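Local coordinates for SAG family member (Sag19) (Eimeria tenella, PDB 6ZZB), which is a surface antigen of the parasite, of unknown molecular function, and probably has a CAP-like fold, at residues A[174-177]-A[178-181]; A[150-153]-A[154-157]. One frame throughout, in Å; residues are numbered along the deposited sequence.

Contact 1 (A[174-177]-A[178-181]); sequences NVNA and SNVA
Between 174-177 and 178-181 the backbone makes the first turns of helix 175-183, four successive i to i+4 bonds running from Ser-178 N to Asn-174 O, Asn-179 N to Val-175 O (2.8 Å), Val-180 N to Asn-176 O and Ala-181 N to Ala-177 O. The first differs in geometry: Ser-178 N meets Asn-174 O almost head-on, with a C=O...N angle of 164°, while the other three donors sit off the carbonyl plane. Asn-174 is the N-cap. Its CG stands anti to the backbone N (chi1 175°), which carries OD1 back over the opening turn to accept from Ala-177 N at 2.9 Å, a nearly straight bond that satisfies an amide lying ahead of the regular ladder. Val-175 and Asn-179 run side by side, pointing the same way, with Val-175 CG1 3.9 Å from Asn-179 ND2. The Asn-179 carboxamide is buried and held at both ends: OD1 accepts from Val-127 N of strand 126-131, and ND2 bonds Thr-145 OG1 of helix 138-155, which should fix its rotation. Asn-176 ND2 reaches that same Thr-145 OG1. Ser-178 OG hydrogen-bonds to Tyr-165 OH, while Val-180 CG2 packs 3.4 Å from Asn-176 O within the helix.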
loop_
_atom_site.group_PDB
_atom_site.type_symbol
_atom_site.label_atom_id
_atom_site.label_comp_id
_atom_site.label_asym_id
_atom_site.label_seq_id
_atom_site.Cartn_x
_atom_site.Cartn_y
_atom_site.Cartn_z
ATOM N N ASN A 174 -1.521 3.197 -11.963
ATOM C CA ASN A 174 -2.852 3.008 -11.348
ATOM C C ASN A 174 -2.621 2.552 -9.905
ATOM O O ASN A 174 -1.951 1.531 -9.695
ATOM C CB ASN A 174 -3.677 2.021 -12.177
ATOM C CG ASN A 174 -5.004 1.678 -11.567
ATOM O OD1 ASN A 174 -5.061 0.997 -10.546
ATOM N ND2 ASN A 174 -6.096 2.130 -12.188
ATOM N N VAL A 175 -3.158 3.291 -8.946
ATOM C CA VAL A 175 -2.836 3.035 -7.522
ATOM C C VAL A 175 -3.342 1.650 -7.132
ATOM O O VAL A 175 -2.672 0.924 -6.375
ATOM C CB VAL A 175 -3.385 4.153 -6.626
ATOM C CG1 VAL A 175 -3.109 3.845 -5.160
ATOM C CG2 VAL A 175 -2.799 5.493 -6.975
ATOM N N ASN A 176 -4.499 1.220 -7.645
ATOM C CA ASN A 176 -5.001 -0.122 -7.330
ATOM C C ASN A 176 -4.047 -1.184 -7.866
ATOM O O ASN A 176 -3.811 -2.186 -7.197
ATOM C CB ASN A 176 -6.438 -0.318 -7.827
ATOM C CG ASN A 176 -7.401 0.715 -7.303
ATOM O OD1 ASN A 176 -8.072 1.431 -8.082
ATOM N ND2 ASN A 176 -7.508 0.803 -6.009
ATOM N N ALA A 177 -3.588 -1.051 -9.117
ATOM C CA ALA A 177 -2.658 -2.031 -9.686
ATOM C C ALA A 177 -1.355 -2.088 -8.875
ATOM O O ALA A 177 -0.861 -3.185 -8.626
ATOM C CB ALA A 177 -2.372 -1.705 -11.133
ATOM N N SER A 178 -0.835 -0.930 -8.504
ATOM C CA SER A 178 0.356 -0.857 -7.627
ATOM C C SER A 178 0.058 -1.589 -6.317
ATOM O O SER A 178 0.835 -2.400 -5.851
ATOM C CB SER A 178 0.741 0.559 -7.424
ATOM O OG SER A 178 1.855 0.665 -6.533
ATOM N N ASN A 179 -1.098 -1.323 -5.734
ATOM C CA ASN A 179 -1.485 -1.956 -4.452
ATOM C C ASN A 179 -1.482 -3.472 -4.601
ATOM O O ASN A 179 -0.979 -4.160 -3.696
ATOM C CB ASN A 179 -2.837 -1.459 -3.975
ATOM C CG ASN A 179 -2.838 -0.035 -3.471
ATOM O OD1 ASN A 179 -1.781 0.551 -3.232
ATOM N ND2 ASN A 179 -4.026 0.553 -3.298
ATOM N N VAL A 180 -2.004 -4.009 -5.699
ATOM C CA VAL A 180 -2.032 -5.473 -5.890
ATOM C C VAL A 180 -0.607 -6.009 -6.030
ATOM O O VAL A 180 -0.347 -7.109 -5.520
ATOM C CB VAL A 180 -2.877 -5.825 -7.127
ATOM C CG1 VAL A 180 -2.664 -7.253 -7.579
ATOM C CG2 VAL A 180 -4.312 -5.527 -6.828
ATOM N N ALA A 181 0.277 -5.294 -6.695
ATOM C CA ALA A 181 1.684 -5.738 -6.812
ATOM C C ALA A 181 2.291 -5.903 -5.423
ATOM O O ALA A 181 2.924 -6.918 -5.184
ATOM C CB ALA A 181 2.443 -4.784 -7.685
#

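Contact 2 (A[150-153]-A[154-157]). With SO4 (sulfate ion), chain B.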
loop_
_atom_site.group_PDB
_atom_site.type_symbol
_atom_site.label_atom_id
_atom_site.label_comp_id
_atom_site.label_asym_id
_atom_site.label_seq_id
_atom_site.Cartn_x
_atom_site.Cartn_y
_atom_site.Cartn_z
ATOM N N LEU A 150 -6.388 -5.865 -9.830
ATOM C CA LEU A 150 -6.212 -7.093 -10.640
ATOM C C LEU A 150 -6.945 -6.898 -11.977
ATOM O O LEU A 150 -6.382 -7.287 -13.020
ATOM C CB LEU A 150 -6.718 -8.323 -9.897
ATOM C CG LEU A 150 -6.349 -9.645 -10.582
ATOM C CD1 LEU A 150 -4.876 -9.719 -10.944
ATOM C CD2 LEU A 150 -6.735 -10.822 -9.711
ATOM N N ASP A 151 -8.118 -6.270 -11.980
ATOM C CA ASP A 151 -8.829 -5.989 -13.260
ATOM C C ASP A 151 -7.934 -5.096 -14.105
ATOM O O ASP A 151 -7.813 -5.308 -15.314
ATOM C CB ASP A 151 -10.187 -5.385 -12.982
ATOM C CG ASP A 151 -11.187 -6.399 -12.489
ATOM O OD1 ASP A 151 -10.946 -7.587 -12.644
ATOM O OD2 ASP A 151 -12.218 -5.923 -11.954
ATOM N N HIS A 152 -7.344 -4.058 -13.548
ATOM C CA HIS A 152 -6.486 -3.133 -14.312
ATOM C C HIS A 152 -5.308 -3.908 -14.893
ATOM O O HIS A 152 -4.973 -3.679 -16.066
ATOM C CB HIS A 152 -6.005 -1.978 -13.434
ATOM C CG HIS A 152 -5.457 -0.859 -14.232
ATOM N ND1 HIS A 152 -6.262 -0.065 -15.004
ATOM C CD2 HIS A 152 -4.199 -0.436 -14.412
ATOM C CE1 HIS A 152 -5.504 0.865 -15.581
ATOM N NE2 HIS A 152 -4.243 0.658 -15.247
ATOM N N LEU A 153 -4.687 -4.803 -14.138
ATOM C CA LEU A 153 -3.550 -5.596 -14.656
ATOM C C LEU A 153 -4.034 -6.505 -15.786
ATOM O O LEU A 153 -3.366 -6.592 -16.836
ATOM C CB LEU A 153 -2.948 -6.414 -13.519
ATOM C CG LEU A 153 -2.104 -5.585 -12.568
ATOM C CD1 LEU A 153 -1.720 -6.397 -11.344
ATOM C CD2 LEU A 153 -0.866 -5.065 -13.266
ATOM N N LYS A 154 -5.162 -7.159 -15.607
ATOM C CA LYS A 154 -5.701 -8.080 -16.644
ATOM C C LYS A 154 -5.990 -7.296 -17.930
ATOM O O LYS A 154 -5.847 -7.901 -19.056
ATOM C CB LYS A 154 -6.951 -8.757 -16.115
ATOM C CG LYS A 154 -6.682 -9.860 -15.103
ATOM C CD LYS A 154 -7.959 -10.408 -14.512
ATOM C CE LYS A 154 -7.696 -11.536 -13.550
ATOM N NZ LYS A 154 -8.971 -11.995 -12.948
ATOM N N GLN A 155 -6.414 -6.057 -17.820
ATOM C CA GLN A 155 -6.773 -5.197 -18.961
ATOM C C GLN A 155 -5.521 -4.641 -19.623
ATOM O O GLN A 155 -5.627 -4.064 -20.714
ATOM C CB GLN A 155 -7.674 -4.081 -18.459
ATOM C CG GLN A 155 -9.039 -4.623 -18.093
ATOM C CD GLN A 155 -9.761 -3.804 -17.052
ATOM O OE1 GLN A 155 -9.355 -2.691 -16.739
ATOM N NE2 GLN A 155 -10.881 -4.337 -16.576
ATOM N N SER A 156 -4.386 -4.729 -18.945
ATOM C CA SER A 156 -3.079 -4.170 -19.376
ATOM C C SER A 156 -2.354 -5.152 -20.293
ATOM O O SER A 156 -2.493 -6.344 -20.112
ATOM C CB SER A 156 -2.218 -3.849 -18.159
ATOM O OG SER A 156 -0.881 -3.491 -18.538
ATOM N N ASN A 157 -1.521 -4.614 -21.175
ATOM C CA ASN A 157 -0.584 -5.450 -21.962
ATOM C C ASN A 157 0.609 -5.913 -21.116
ATOM O O ASN A 157 1.459 -6.626 -21.645
ATOM C CB ASN A 157 -0.113 -4.714 -23.210
ATOM C CG ASN A 157 -1.237 -4.618 -24.211
ATOM O OD1 ASN A 157 -1.702 -5.661 -24.659
ATOM N ND2 ASN A 157 -1.679 -3.409 -24.498
HETATM S S SO4 B . -0.958 -0.834 -21.006
HETATM O O1 SO4 B . -0.534 -1.281 -19.696
HETATM O O2 SO4 B . 0.187 -0.367 -21.737
HETATM O O3 SO4 B . -1.884 0.263 -20.846
HETATM O O4 SO4 B . -1.608 -1.905 -21.728
HETATM O O HOH W 1 -9.572 -9.642 -11.465
HETATM O O HOH W 2 -9.005 -0.735 -14.892
#
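This is a local contact at the C-terminal end of helix 138-155, where Leu-150, Asp-151 and His-152 meet the side chains of Lys-154 and Gln-155 as the chain leaves the last turn. The backbone evidence is a set of bonds closing the helix: Lys-154 N bonds Leu-150 O and Gln-155 N bonds Asp-151 O, and Ser-156 N makes an i to i+3 bond to Leu-153 O at 3.0 Å, from 68° above the carbonyl plane. Lys-154 is extended beyond CG and slants across Leu-150, its CE 3.8 Å from Leu-150 CG. The contact there is aliphatic, and the ammonium group continues to a water that accepts from Lys-154 NZ and donates to Asp-151 OD1 at 2.7 Å. The opposite charges are therefore bridged by solvent, Lys-154 NZ and Asp-151 OD1 being 4.8 Å apart. A second water donates to Gln-155 OE1 and bonds His-152 ND1 at 2.8 Å; this water lies at the edge of the imidazole, in its plane. Gln-155 NE2 meanwhile comes within 3.8 Å of Asp-151 CB. Beyond the helix, a sulfate, probably from the crystallisation liquor, accepts from Asn-157 N through O4 (2.8 Å, 174°), and Asn-157 ND2 adds a weak bond to O4. One conformer of Ser-156 places OG beside sulfate O1, a less certain contact. Leu-153 faces inward, packing on Ala-177 of helix 175-183 and on Tyr-226 of helix 223-231, whose Trp-230 is touched by Lys-154; this end of helix 138-155 thus contacts both helices.

How the contacts relate
Contacts 1 and 2 sit at opposite kinds of helix end, the start of helix 175-183 and the finish of helix 138-155, and the two pack directly. Asn-174 CB lies 3.4 Å from His-152 CD2, and Val-180 CG1 is 4.0 Å from Leu-153 CD1; the centres of the contacts are about 10 Å apart. The seam thus combines Val-180 and Leu-153 with carbon atoms of Asn-174 and His-152. Contact 1 is mostly buried, and the polar partners of Asn-176, Ser-178 and Asn-179 are protein groups. Contact 2 is only partly buried: its polar links between side chains pass through water, and the backbone N of Asn-157 meets a sulfate probably from the crystallisation liquor.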